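Local coordinates for protein cell division GTPase FtsZ, diverged (Clostridium botulinum C, PDB 3V3T) that belongs to the tubulin/FtsZ superfamily of cytoskeletal proteins, as a diverged bacterial FtsZ relative that combines a GTPase domain with a TubZ-like C-terminal domain, at residues 22-27 and 180-184; 92-98 and 123-129; 185-191 and 278-283. The protein carries 1 engineered substitution. All blocks are in the same frame, centred on the assembly; numbering follows the deposited sequence. Where two conformers were deposited one is given.

In the fold
Helix 172-187 ties the three contacts together. Contact 1 uses its 180-184 turn, contact 3 its C-terminal turn and the residues that follow, and their centres lie about 13 Å apart; T181 CG2 is 3.6 Å from K279 NZ, and L182 O is 4.2 Å from I281 CD1. Contact 2, near the chain's centre, is two neighbouring strands of the sheet against which the helix packs: F183 CZ of contact 1 reaches I93 CD1 at 4.3 Å. Contacts 2 and 3 do not touch, their centres being about 21 Å and their nearest atoms about 8 Å apart, yet both involve the same mixed sheet. In sequence, contact 2 is nested within the loop closed by contact 1, and contact 3 follows.

Contact 1 (22-27 and 180-184); sequences TLLGIC and ATLFN
This is an apolar helix-helix contact between the C-terminal end of helix 14-26 and the later turns of helix 172-187. The short axes of 22-26 and 180-184 approach to 9.4 Å and cross at -55°, with L23 opposite A180 (CA to CA 4.6 Å) and C27 nearest N184 (7.4 Å). Backbone angles are helical up to I26; C27 then turns extended (phi/psi -160/124), although its N still bonds L23 O at 3.0 Å. The close approach rests on the small side chain of A180, whose CB lies 3.6 Å from L23 CA, 3.6 Å from I26 CD1 and 4.0 Å from T22 CG2. L23 (chi1 t, chi2 p) leaves its helix sideways, and its branches diverge: CD2 meets F183 CD2 at 4.1 Å, CD1 meets N184 CB at 4.2 Å. I26 (mt) puts CD1 in van der Waals contact with T181 OG1 (3.5 Å), itself hydrogen-bonded to K177 O, and CG2 3.8 Å from N184 ND2. No hydrogen bond joins the segments. N184 (chi1 t) holds OD1 3.4 Å from C27 CB, and that oxygen is hydrogen-bonded to Y30 and K4. Beneath the pair, L23 touches F9 and F183 touches I7, both of strand 7-11. The 319 Å² interface thus sets the helix after the first strand beside helix 172-187, which by its position corresponds to the central domain-linking helix of the tubulin/FtsZ fold.

Contact 2 (92-98 and 123-129); sequences VIFVATM and FGFVGVL
F123, one residue into strand 122-129, pairs with V92 (CA to CA 4.9 Å), the first of six parallel bridges between the segments, which run in unbroken register to T97-V128. The axes of 92-97 and 123-129 are 4.5 Å apart and inclined by 18°. The F123 ring (chi1 m) touches two residues of the neighbouring strand, with CE1 3.6 Å from V92 CB and CD1 3.8 Å from F94 CE2. G124 makes the first ladder rungs: its N donates to V92 O (2.8 Å) and its O accepts from F94 N (2.9 Å). Having no side chain, it leaves room on the I93 face. F125 (chi1 t) lies on the F94 and A96 side, its CE1 4.2 Å from A96 CB. V126 continues the ladder, N to F94 O at 2.8 Å and O to A96 N at 2.9 Å, while its CG2 packs 3.7 Å from I93 CG2 on the other face. These neighbouring strands of the Rossmann-like GTPase domain are joined by a beta-alpha-beta crossover through helix 101-117, which packs on the face bearing F94, A96 and F123. At G127 a CB would fall 2.7 Å from M98 SD and 2.6 Å from F125 CE2, so this glycine makes space for a Met-aromatic contact: M98 SD sits at the ring edge, 5.4 Å from the F125 centroid. V128 closes the ladder, N to A96 O and O to M98 N, both 3.1 Å. L129 CD2 then meets M98 SD at 3.9 Å, next to helix 136-152, where M98 touches A142, C145 and W146.

Contact 3 (185-191 and 278-283); sequences DFMNMSE and KKNIVV
Segment 185-191 is the last turn of helix 172-187 and its exit: D185 to M187 are helical, and N188 is the first residue to leave helical angles. Three i to i-3 backbone hydrogen bonds follow: N188 N to D185 O (3.0 Å), M189 N to F186 O (3.2 Å) and E191 N to N188 O (3.1 Å). Segment 278-283 runs from a loop into an extended strand (I281 phi/psi -134/135, V283 -115/119), so I281 and V283 point toward the helix and V282 away. The nearest CA atoms, those of F186 and V283, are 7.2 Å apart. I281, with both chi angles t, extends CD1 to 3.6 Å from F186 N and 4.0 Å from D185 CB. V283 places CG1 over the F186 ring, 4.2 Å from its centroid and 16° off the normal, a CH-pi contact; its CG2 lies 3.5 Å from F186 CD1. In the tubulin/FtsZ fold a long helix links the GTPase and C-terminal domains, and here its probable counterpart ends against strand 281-287, which runs antiparallel to both its neighbours, 211-217 and 247-252. M189 extends the apolar patch past the helix, CG 4.2 Å from I281 CG2 and SD 4.0 Å from V283 CG2. At the exposed edge, the K279 side chain (chi1 m, chi2 to chi4 all t) forms a hydrogen-bonded salt bridge, NZ to D185 OD2, at 2.9 Å; E217 offers NZ a second, weak and long, ion pair.

Contact 1 (22-27 and 180-184)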
ATOM      1  N   THR A  22      -2.548 -12.751   2.777  1.00 38.19           N
ATOM      2  CA  THR A  22      -1.592 -13.248   1.786  1.00 37.41           C
ATOM      3  C   THR A  22      -0.160 -12.913   2.188  1.00 37.23           C
ATOM      4  O   THR A  22       0.717 -13.772   2.158  1.00 43.03           O
ATOM      5  CB  THR A  22      -1.883 -12.679   0.380  1.00 37.40           C
ATOM      6  OG1 THR A  22      -3.113 -13.228  -0.096  1.00 36.51           O
ATOM      7  CG2 THR A  22      -0.767 -13.036  -0.600  1.00 33.44           C
ATOM      8  N   LEU A  23       0.077 -11.663   2.574  1.00 32.44           N
ATOM      9  CA  LEU A  23       1.407 -11.265   3.031  1.00 34.26           C
ATOM     10  C   LEU A  23       1.916 -12.149   4.177  1.00 38.05           C
ATOM     11  O   LEU A  23       3.054 -12.626   4.150  1.00 35.72           O
ATOM     12  CB  LEU A  23       1.429  -9.790   3.433  1.00 29.14           C
ATOM     13  CG  LEU A  23       2.720  -9.278   4.078  1.00 35.22           C
ATOM     14  CD1 LEU A  23       3.944  -9.601   3.218  1.00 31.89           C
ATOM     15  CD2 LEU A  23       2.626  -7.773   4.357  1.00 32.75           C
ATOM     16  N   LEU A  24       1.068 -12.385   5.174  1.00 29.07           N
ATOM     17  CA  LEU A  24       1.480 -13.176   6.329  1.00 34.83           C
ATOM     18  C   LEU A  24       1.807 -14.630   5.949  1.00 42.07           C
ATOM     19  O   LEU A  24       2.591 -15.291   6.626  1.00 47.33           O
ATOM     20  CB  LEU A  24       0.425 -13.115   7.442  1.00 35.64           C
ATOM     21  CG  LEU A  24       0.280 -11.769   8.168  1.00 38.29           C
ATOM     22  CD1 LEU A  24      -0.923 -11.774   9.110  1.00 31.32           C
ATOM     23  CD2 LEU A  24       1.555 -11.457   8.944  1.00 40.01           C
ATOM     24  N   GLY A  25       1.213 -15.117   4.862  1.00 42.54           N
ATOM     25  CA  GLY A  25       1.493 -16.458   4.368  1.00 40.61           C
ATOM     26  C   GLY A  25       2.887 -16.547   3.763  1.00 42.60           C
ATOM     27  O   GLY A  25       3.482 -17.620   3.705  1.00 52.70           O
ATOM     28  N   ILE A  26       3.414 -15.409   3.321  1.00 42.41           N
ATOM     29  CA  ILE A  26       4.760 -15.342   2.757  1.00 42.26           C
ATOM     30  C   ILE A  26       5.771 -15.116   3.881  1.00 41.00           C
ATOM     31  O   ILE A  26       6.887 -15.632   3.849  1.00 45.35           O
ATOM     32  CB  ILE A  26       4.871 -14.201   1.703  1.00 45.51           C
ATOM     33  CG1 ILE A  26       4.145 -14.590   0.415  1.00 52.25           C
ATOM     34  CG2 ILE A  26       6.319 -13.894   1.378  1.00 42.89           C
ATOM     35  CD1 ILE A  26       4.159 -13.500  -0.656  1.00 54.38           C
ATOM     36  N   CYS A  27       5.366 -14.334   4.875  1.00 39.33           N
ATOM     37  CA  CYS A  27       6.209 -14.061   6.030  1.00 42.79           C
ATOM     38  C   CYS A  27       5.339 -13.589   7.188  1.00 44.48           C
ATOM     39  O   CYS A  27       4.602 -12.612   7.054  1.00 42.28           O
ATOM     40  CB  CYS A  27       7.248 -12.990   5.698  1.00 39.61           C
ATOM     41  SG  CYS A  27       8.327 -12.581   7.094  1.00 47.22           S
ATOM     42  N   ALA A 180       2.375  -8.576  -1.918  1.00 36.42           N
ATOM     43  CA  ALA A 180       2.974  -9.199  -0.754  1.00 40.92           C
ATOM     44  C   ALA A 180       4.440  -9.507  -1.041  1.00 43.23           C
ATOM     45  O   ALA A 180       5.320  -9.239  -0.215  1.00 40.77           O
ATOM     46  CB  ALA A 180       2.223 -10.449  -0.379  1.00 43.79           C
ATOM     47  N   THR A 181       4.709 -10.041  -2.225  1.00 37.77           N
ATOM     48  CA  THR A 181       6.081 -10.369  -2.593  1.00 34.58           C
ATOM     49  C   THR A 181       6.936  -9.107  -2.670  1.00 38.20           C
ATOM     50  O   THR A 181       8.041  -9.057  -2.119  1.00 36.92           O
ATOM     51  CB  THR A 181       6.137 -11.162  -3.910  1.00 35.10           C
ATOM     52  OG1 THR A 181       5.400 -12.374  -3.748  1.00 42.60           O
ATOM     53  CG2 THR A 181       7.578 -11.510  -4.290  1.00 37.13           C
ATOM     54  N   LEU A 182       6.424  -8.074  -3.330  1.00 32.13           N
ATOM     55  CA  LEU A 182       7.214  -6.859  -3.506  1.00 30.11           C
ATOM     56  C   LEU A 182       7.491  -6.200  -2.160  1.00 30.45           C
ATOM     57  O   LEU A 182       8.599  -5.749  -1.889  1.00 31.30           O
ATOM     58  CB  LEU A 182       6.523  -5.884  -4.452  1.00 28.80           C
ATOM     59  CG  LEU A 182       6.458  -6.311  -5.919  1.00 34.71           C
ATOM     60  CD1 LEU A 182       5.580  -5.350  -6.698  1.00 27.79           C
ATOM     61  CD2 LEU A 182       7.850  -6.358  -6.516  1.00 30.27           C
ATOM     62  N   PHE A 183       6.488  -6.152  -1.305  1.00 30.34           N
ATOM     63  CA  PHE A 183       6.673  -5.503  -0.021  1.00 28.90           C
ATOM     64  C   PHE A 183       7.647  -6.269   0.868  1.00 35.11           C
ATOM     65  O   PHE A 183       8.534  -5.688   1.488  1.00 38.83           O
ATOM     66  CB  PHE A 183       5.337  -5.333   0.693  1.00 25.69           C
ATOM     67  CG  PHE A 183       5.433  -4.499   1.913  1.00 33.79           C
ATOM     68  CD1 PHE A 183       5.424  -3.115   1.816  1.00 27.55           C
ATOM     69  CD2 PHE A 183       5.532  -5.086   3.164  1.00 25.45           C
ATOM     70  CE1 PHE A 183       5.509  -2.327   2.967  1.00 24.11           C
ATOM     71  CE2 PHE A 183       5.614  -4.307   4.302  1.00 29.77           C
ATOM     72  CZ  PHE A 183       5.602  -2.921   4.195  1.00 23.59           C
ATOM     73  N   ASN A 184       7.475  -7.579   0.934  1.00 29.81           N
ATOM     74  CA  ASN A 184       8.385  -8.401   1.704  1.00 35.39           C
ATOM     75  C   ASN A 184       9.816  -8.375   1.141  1.00 37.19           C
ATOM     76  O   ASN A 184      10.790  -8.352   1.901  1.00 42.61           O
ATOM     77  CB  ASN A 184       7.848  -9.830   1.822  1.00 34.52           C
ATOM     78  CG  ASN A 184       8.647 -10.665   2.786  1.00 47.28           C
ATOM     79  OD1 ASN A 184       8.688 -10.384   3.989  1.00 37.68           O
ATOM     80  ND2 ASN A 184       9.295 -11.701   2.269  1.00 40.16           N
TER

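Contact 2 (92-98 and 123-129)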
ATOM      1  N   VAL A  92       2.012   2.031  11.392  1.00 27.04           N
ATOM      2  CA  VAL A  92       0.681   1.466  11.314  1.00 26.20           C
ATOM      3  C   VAL A  92       0.184   1.634   9.872  1.00 28.85           C
ATOM      4  O   VAL A  92       0.138   2.746   9.333  1.00 28.34           O
ATOM      5  CB  VAL A  92      -0.279   2.173  12.305  1.00 27.93           C
ATOM      6  CG1 VAL A  92      -1.638   1.542  12.282  1.00 27.69           C
ATOM      7  CG2 VAL A  92       0.279   2.125  13.718  1.00 31.78           C
ATOM      8  N   ILE A  93      -0.159   0.530   9.229  1.00 26.69           N
ATOM      9  CA  ILE A  93      -0.543   0.595   7.831  1.00 19.17           C
ATOM     10  C   ILE A  93      -1.927   0.027   7.637  1.00 23.53           C
ATOM     11  O   ILE A  93      -2.161  -1.163   7.845  1.00 29.39           O
ATOM     12  CB  ILE A  93       0.485  -0.121   6.921  1.00 23.76           C
ATOM     13  CG1 ILE A  93       1.897   0.441   7.169  1.00 25.20           C
ATOM     14  CG2 ILE A  93       0.098   0.034   5.429  1.00 20.40           C
ATOM     15  CD1 ILE A  93       3.033  -0.352   6.422  1.00 26.19           C
ATOM     16  N   PHE A  94      -2.858   0.898   7.276  1.00 23.60           N
ATOM     17  CA  PHE A  94      -4.213   0.468   7.009  1.00 20.58           C
ATOM     18  C   PHE A  94      -4.241  -0.030   5.572  1.00 25.37           C
ATOM     19  O   PHE A  94      -3.514   0.466   4.706  1.00 23.22           O
ATOM     20  CB  PHE A  94      -5.188   1.636   7.184  1.00 20.28           C
ATOM     21  CG  PHE A  94      -5.288   2.123   8.588  1.00 23.68           C
ATOM     22  CD1 PHE A  94      -6.247   1.601   9.444  1.00 28.37           C
ATOM     23  CD2 PHE A  94      -4.408   3.085   9.069  1.00 28.70           C
ATOM     24  CE1 PHE A  94      -6.329   2.034  10.760  1.00 34.82           C
ATOM     25  CE2 PHE A  94      -4.494   3.532  10.370  1.00 28.69           C
ATOM     26  CZ  PHE A  94      -5.455   2.996  11.223  1.00 29.94           C
ATOM     27  N   VAL A  95      -5.091  -1.009   5.321  1.00 22.00           N
ATOM     28  CA  VAL A  95      -5.164  -1.630   4.014  1.00 23.74           C
ATOM     29  C   VAL A  95      -6.618  -1.815   3.635  1.00 23.71           C
ATOM     30  O   VAL A  95      -7.395  -2.387   4.402  1.00 28.80           O
ATOM     31  CB  VAL A  95      -4.487  -2.997   4.045  1.00 26.47           C
ATOM     32  CG1 VAL A  95      -4.412  -3.563   2.653  1.00 24.78           C
ATOM     33  CG2 VAL A  95      -3.079  -2.883   4.655  1.00 23.29           C
ATOM     34  N   ALA A  96      -7.007  -1.320   2.468  1.00 24.17           N
ATOM     35  CA  ALA A  96      -8.396  -1.465   2.057  1.00 24.25           C
ATOM     36  C   ALA A  96      -8.570  -1.582   0.553  1.00 21.62           C
ATOM     37  O   ALA A  96      -7.850  -0.950  -0.225  1.00 27.16           O
ATOM     38  CB  ALA A  96      -9.212  -0.282   2.575  1.00 25.60           C
ATOM     39  N   THR A  97      -9.557  -2.370   0.157  1.00 25.76           N
ATOM     40  CA  THR A  97     -10.072  -2.345  -1.200  1.00 28.48           C
ATOM     41  C   THR A  97     -11.014  -1.149  -1.261  1.00 32.23           C
ATOM     42  O   THR A  97     -12.029  -1.107  -0.565  1.00 38.04           O
ATOM     43  CB  THR A  97     -10.819  -3.659  -1.534  1.00 31.57           C
ATOM     44  OG1 THR A  97      -9.869  -4.728  -1.563  1.00 36.14           O
ATOM     45  CG2 THR A  97     -11.472  -3.582  -2.892  1.00 35.35           C
ATOM     46  N   MET A  98     -10.662  -0.172  -2.088  1.00 23.73           N
ATOM     47  CA  MET A  98     -11.334   1.115  -2.066  1.00 25.35           C
ATOM     48  C   MET A  98     -12.752   1.058  -2.586  1.00 30.88           C
ATOM     49  O   MET A  98     -13.550   1.954  -2.308  1.00 37.82           O
ATOM     50  CB  MET A  98     -10.498   2.150  -2.806  1.00 24.40           C
ATOM     51  CG  MET A  98      -9.138   2.323  -2.151  1.00 29.42           C
ATOM     52  SD  MET A  98      -7.970   3.354  -3.056  1.00 26.81           S
ATOM     53  CE  MET A  98      -8.744   4.965  -2.990  1.00 26.61           C
ATOM     54  N   PHE A 123       2.015   6.625   9.823  1.00 26.87           N
ATOM     55  CA  PHE A 123       0.855   5.951   9.248  1.00 24.53           C
ATOM     56  C   PHE A 123       0.956   5.811   7.751  1.00 29.14           C
ATOM     57  O   PHE A 123       1.428   6.711   7.053  1.00 26.94           O
ATOM     58  CB  PHE A 123      -0.455   6.648   9.625  1.00 30.88           C
ATOM     59  CG  PHE A 123      -0.774   6.558  11.082  1.00 36.68           C
ATOM     60  CD1 PHE A 123      -1.466   5.476  11.585  1.00 36.31           C
ATOM     61  CD2 PHE A 123      -0.348   7.534  11.956  1.00 35.26           C
ATOM     62  CE1 PHE A 123      -1.742   5.383  12.931  1.00 34.75           C
ATOM     63  CE2 PHE A 123      -0.623   7.445  13.300  1.00 33.67           C
ATOM     64  CZ  PHE A 123      -1.324   6.364  13.785  1.00 35.62           C
ATOM     65  N   GLY A 124       0.501   4.664   7.264  1.00 27.88           N
ATOM     66  CA  GLY A 124       0.464   4.419   5.843  1.00 20.73           C
ATOM     67  C   GLY A 124      -0.860   3.811   5.434  1.00 23.19           C
ATOM     68  O   GLY A 124      -1.673   3.389   6.261  1.00 24.23           O
ATOM     69  N   PHE A 125      -1.064   3.769   4.128  1.00 20.83           N
ATOM     70  CA  PHE A 125      -2.308   3.306   3.556  1.00 20.33           C
ATOM     71  C   PHE A 125      -2.002   2.524   2.292  1.00 24.25           C
ATOM     72  O   PHE A 125      -1.337   3.037   1.381  1.00 21.74           O
ATOM     73  CB  PHE A 125      -3.191   4.496   3.198  1.00 20.14           C
ATOM     74  CG  PHE A 125      -4.450   4.110   2.448  1.00 25.72           C
ATOM     75  CD1 PHE A 125      -5.400   3.292   3.043  1.00 24.28           C
ATOM     76  CD2 PHE A 125      -4.686   4.583   1.165  1.00 23.26           C
ATOM     77  CE1 PHE A 125      -6.554   2.929   2.373  1.00 24.44           C
ATOM     78  CE2 PHE A 125      -5.838   4.237   0.482  1.00 24.62           C
ATOM     79  CZ  PHE A 125      -6.778   3.406   1.081  1.00 25.07           C
ATOM     80  N   VAL A 126      -2.461   1.275   2.251  1.00 25.44           N
ATOM     81  CA  VAL A 126      -2.437   0.502   1.021  1.00 21.73           C
ATOM     82  C   VAL A 126      -3.865   0.467   0.499  1.00 23.50           C
ATOM     83  O   VAL A 126      -4.735  -0.125   1.119  1.00 23.99           O
ATOM     84  CB  VAL A 126      -1.966  -0.928   1.274  1.00 27.37           C
ATOM     85  CG1 VAL A 126      -1.935  -1.729  -0.033  1.00 26.02           C
ATOM     86  CG2 VAL A 126      -0.606  -0.922   1.937  1.00 18.35           C
ATOM     87  N   GLY A 127      -4.115   1.119  -0.633  1.00 26.30           N
ATOM     88  CA  GLY A 127      -5.426   1.050  -1.254  1.00 21.67           C
ATOM     89  C   GLY A 127      -5.418   0.414  -2.644  1.00 27.38           C
ATOM     90  O   GLY A 127      -4.514   0.657  -3.457  1.00 20.60           O
ATOM     91  N   VAL A 128      -6.440  -0.391  -2.925  1.00 20.31           N
ATOM     92  CA  VAL A 128      -6.607  -0.977  -4.240  1.00 25.39           C
ATOM     93  C   VAL A 128      -7.720  -0.283  -5.019  1.00 26.40           C
ATOM     94  O   VAL A 128      -8.865  -0.251  -4.580  1.00 25.68           O
ATOM     95  CB  VAL A 128      -6.925  -2.486  -4.152  1.00 30.22           C
ATOM     96  CG1 VAL A 128      -6.903  -3.107  -5.550  1.00 21.64           C
ATOM     97  CG2 VAL A 128      -5.916  -3.196  -3.251  1.00 28.07           C
ATOM     98  N   LEU A 129      -7.372   0.278  -6.174  1.00 25.92           N
ATOM     99  CA  LEU A 129      -8.363   0.848  -7.080  1.00 24.29           C
ATOM    100  C   LEU A 129      -9.065  -0.268  -7.855  1.00 25.48           C
ATOM    101  O   LEU A 129      -8.458  -1.285  -8.172  1.00 31.62           O
ATOM    102  CB  LEU A 129      -7.692   1.805  -8.063  1.00 24.47           C
ATOM    103  CG  LEU A 129      -6.945   3.013  -7.500  1.00 27.13           C
ATOM    104  CD1 LEU A 129      -6.098   3.657  -8.604  1.00 21.03           C
ATOM    105  CD2 LEU A 129      -7.924   4.023  -6.929  1.00 21.47           C
TER

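Contact 3 (185-191 and 278-283)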
ATOM      1  N   ASP A 185       9.949  -8.358  -0.184  1.00 37.49           N
ATOM      2  CA  ASP A 185      11.274  -8.227  -0.800  1.00 41.76           C
ATOM      3  C   ASP A 185      11.894  -6.896  -0.407  1.00 41.76           C
ATOM      4  O   ASP A 185      13.075  -6.821  -0.080  1.00 36.41           O
ATOM      5  CB  ASP A 185      11.190  -8.319  -2.321  1.00 45.38           C
ATOM      6  CG  ASP A 185      10.938  -9.727  -2.802  1.00 50.77           C
ATOM      7  OD1 ASP A 185      11.085 -10.673  -1.994  1.00 50.34           O
ATOM      8  OD2 ASP A 185      10.593  -9.885  -3.986  1.00 49.64           O
ATOM      9  N   PHE A 186      11.074  -5.849  -0.430  1.00 32.90           N
ATOM     10  CA  PHE A 186      11.491  -4.525   0.010  1.00 30.30           C
ATOM     11  C   PHE A 186      12.058  -4.570   1.442  1.00 34.07           C
ATOM     12  O   PHE A 186      13.187  -4.147   1.687  1.00 38.70           O
ATOM     13  CB  PHE A 186      10.308  -3.559  -0.155  1.00 30.57           C
ATOM     14  CG  PHE A 186      10.403  -2.312   0.655  1.00 29.76           C
ATOM     15  CD1 PHE A 186      11.602  -1.655   0.808  1.00 28.90           C
ATOM     16  CD2 PHE A 186       9.266  -1.778   1.246  1.00 32.88           C
ATOM     17  CE1 PHE A 186      11.669  -0.499   1.553  1.00 30.85           C
ATOM     18  CE2 PHE A 186       9.328  -0.621   1.980  1.00 29.56           C
ATOM     19  CZ  PHE A 186      10.531   0.020   2.136  1.00 25.56           C
ATOM     20  N   MET A 187      11.302  -5.139   2.374  1.00 31.42           N
ATOM     21  CA  MET A 187      11.786  -5.311   3.742  1.00 33.17           C
ATOM     22  C   MET A 187      13.035  -6.195   3.868  1.00 45.35           C
ATOM     23  O   MET A 187      13.743  -6.121   4.867  1.00 38.36           O
ATOM     24  CB  MET A 187      10.672  -5.878   4.621  1.00 32.95           C
ATOM     25  CG  MET A 187       9.452  -4.984   4.718  1.00 33.46           C
ATOM     26  SD  MET A 187       9.840  -3.421   5.544  1.00 39.80           S
ATOM     27  CE  MET A 187      10.494  -2.440   4.209  1.00 82.95           C
ATOM     28  N   ASN A 188      13.306  -7.043   2.881  1.00 45.22           N
ATOM     29  CA  ASN A 188      14.488  -7.915   2.968  1.00 43.20           C
ATOM     30  C   ASN A 188      15.787  -7.340   2.388  1.00 48.76           C
ATOM     31  O   ASN A 188      16.781  -8.059   2.290  1.00 56.47           O
ATOM     32  CB  ASN A 188      14.224  -9.269   2.301  1.00 45.43           C
ATOM     33  CG  ASN A 188      13.296 -10.149   3.104  1.00 47.49           C
ATOM     34  OD1 ASN A 188      13.184 -10.018   4.328  1.00 45.17           O
ATOM     35  ND2 ASN A 188      12.633 -11.071   2.419  1.00 49.94           N
ATOM     36  N   MET A 189      15.786  -6.069   1.990  1.00 49.83           N
ATOM     37  CA  MET A 189      16.964  -5.469   1.368  1.00 47.80           C
ATOM     38  C   MET A 189      18.125  -5.339   2.343  1.00 58.91           C
ATOM     39  O   MET A 189      19.253  -5.048   1.939  1.00 56.26           O
ATOM     40  CB  MET A 189      16.636  -4.101   0.769  1.00 48.51           C
ATOM     41  CG  MET A 189      15.753  -4.157  -0.454  1.00 45.97           C
ATOM     42  SD  MET A 189      15.170  -2.522  -0.915  1.00 47.78           S
ATOM     43  CE  MET A 189      16.581  -1.896  -1.816  1.00 69.09           C
ATOM     44  N   SER A 190      17.851  -5.554   3.627  1.00 64.35           N
ATOM     45  CA  SER A 190      18.906  -5.481   4.638  1.00 65.00           C
ATOM     46  C   SER A 190      19.620  -6.812   4.868  1.00 65.47           C
ATOM     47  O   SER A 190      20.639  -6.847   5.560  1.00 68.14           O
ATOM     48  CB  SER A 190      18.371  -4.930   5.965  1.00 61.19           C
ATOM     49  OG  SER A 190      17.127  -5.523   6.299  1.00 64.06           O
ATOM     50  N   GLU A 191      19.103  -7.899   4.295  1.00 64.32           N
ATOM     51  CA  GLU A 191      19.722  -9.209   4.467  0.50 73.77           C
ATOM     52  C   GLU A 191      21.223  -9.136   4.190  1.00 81.29           C
ATOM     53  O   GLU A 191      21.642  -8.741   3.099  1.00 79.62           O
ATOM     54  CB  GLU A 191      19.043 -10.254   3.576  0.50 73.57           C
ATOM     55  CG  GLU A 191      17.619 -10.590   4.011  0.50 73.29           C
ATOM     56  CD  GLU A 191      16.902 -11.528   3.050  0.50 75.05           C
ATOM     57  OE1 GLU A 191      17.230 -11.522   1.842  0.50 76.48           O
ATOM     58  OE2 GLU A 191      16.006 -12.270   3.506  0.50 73.34           O
ATOM     59  N   LYS A 278      19.663 -12.228  -4.675  1.00 74.46           N
ATOM     60  CA  LYS A 278      18.435 -12.783  -5.243  1.00 78.76           C
ATOM     61  C   LYS A 278      17.741 -11.959  -6.338  1.00 73.44           C
ATOM     62  O   LYS A 278      17.520 -12.453  -7.443  1.00 74.56           O
ATOM     63  CB  LYS A 278      17.443 -13.114  -4.119  1.00 81.20           C
ATOM     64  CG  LYS A 278      17.953 -14.184  -3.161  1.00 97.00           C
ATOM     65  CD  LYS A 278      17.040 -14.355  -1.952  1.00104.73           C
ATOM     66  CE  LYS A 278      17.585 -15.423  -1.003  1.00112.20           C
ATOM     67  NZ  LYS A 278      16.733 -15.618   0.204  1.00107.38           N
ATOM     68  N   LYS A 279      17.380 -10.717  -6.034  1.00 66.80           N
ATOM     69  CA  LYS A 279      16.536  -9.945  -6.941  1.00 62.68           C
ATOM     70  C   LYS A 279      17.068  -8.554  -7.245  1.00 58.86           C
ATOM     71  O   LYS A 279      18.001  -8.079  -6.606  1.00 62.29           O
ATOM     72  CB  LYS A 279      15.108  -9.851  -6.387  1.00 61.26           C
ATOM     73  CG  LYS A 279      14.378 -11.186  -6.408  1.00 65.95           C
ATOM     74  CD  LYS A 279      12.941 -11.067  -5.963  1.00 65.69           C
ATOM     75  CE  LYS A 279      12.216 -12.388  -6.125  1.00 69.08           C
ATOM     76  NZ  LYS A 279      10.819 -12.314  -5.617  1.00 65.82           N
ATOM     77  N   ASN A 280      16.473  -7.911  -8.244  1.00 52.41           N
ATOM     78  CA  ASN A 280      16.790  -6.522  -8.544  1.00 49.36           C
ATOM     79  C   ASN A 280      15.588  -5.665  -8.244  1.00 48.13           C
ATOM     80  O   ASN A 280      14.540  -5.780  -8.891  1.00 44.26           O
ATOM     81  CB  ASN A 280      17.210  -6.349  -9.996  1.00 53.64           C
ATOM     82  CG  ASN A 280      18.416  -7.167 -10.340  1.00 56.28           C
ATOM     83  OD1 ASN A 280      19.530  -6.868  -9.901  1.00 51.66           O
ATOM     84  ND2 ASN A 280      18.206  -8.222 -11.122  1.00 63.63           N
ATOM     85  N   ILE A 281      15.732  -4.810  -7.248  1.00 48.00           N
ATOM     86  CA  ILE A 281      14.579  -4.108  -6.739  1.00 41.22           C
ATOM     87  C   ILE A 281      14.856  -2.623  -6.544  1.00 37.30           C
ATOM     88  O   ILE A 281      15.910  -2.230  -6.045  1.00 41.95           O
ATOM     89  CB  ILE A 281      14.053  -4.791  -5.451  1.00 34.82           C
ATOM     90  CG1 ILE A 281      12.938  -3.966  -4.801  1.00 34.89           C
ATOM     91  CG2 ILE A 281      15.170  -5.029  -4.481  1.00 39.19           C
ATOM     92  CD1 ILE A 281      12.226  -4.706  -3.668  1.00 34.48           C
ATOM     93  N   VAL A 282      13.909  -1.807  -6.992  1.00 36.33           N
ATOM     94  CA  VAL A 282      13.934  -0.376  -6.767  1.00 30.55           C
ATOM     95  C   VAL A 282      12.710   0.019  -5.950  1.00 30.98           C
ATOM     96  O   VAL A 282      11.574  -0.339  -6.278  1.00 31.29           O
ATOM     97  CB  VAL A 282      13.876   0.410  -8.099  1.00 44.15           C
ATOM     98  CG1 VAL A 282      13.960   1.920  -7.838  1.00 31.38           C
ATOM     99  CG2 VAL A 282      14.972  -0.053  -9.053  1.00 44.06           C
ATOM    100  N   VAL A 283      12.943   0.773  -4.884  1.00 31.84           N
ATOM    101  CA  VAL A 283      11.860   1.345  -4.119  1.00 26.37           C
ATOM    102  C   VAL A 283      11.933   2.852  -4.238  1.00 26.54           C
ATOM    103  O   VAL A 283      12.937   3.454  -3.857  1.00 39.65           O
ATOM    104  CB  VAL A 283      11.979   0.964  -2.638  1.00 31.10           C
ATOM    105  CG1 VAL A 283      10.796   1.534  -1.850  1.00 30.24           C
ATOM    106  CG2 VAL A 283      12.048  -0.548  -2.501  1.00 29.01           C
TER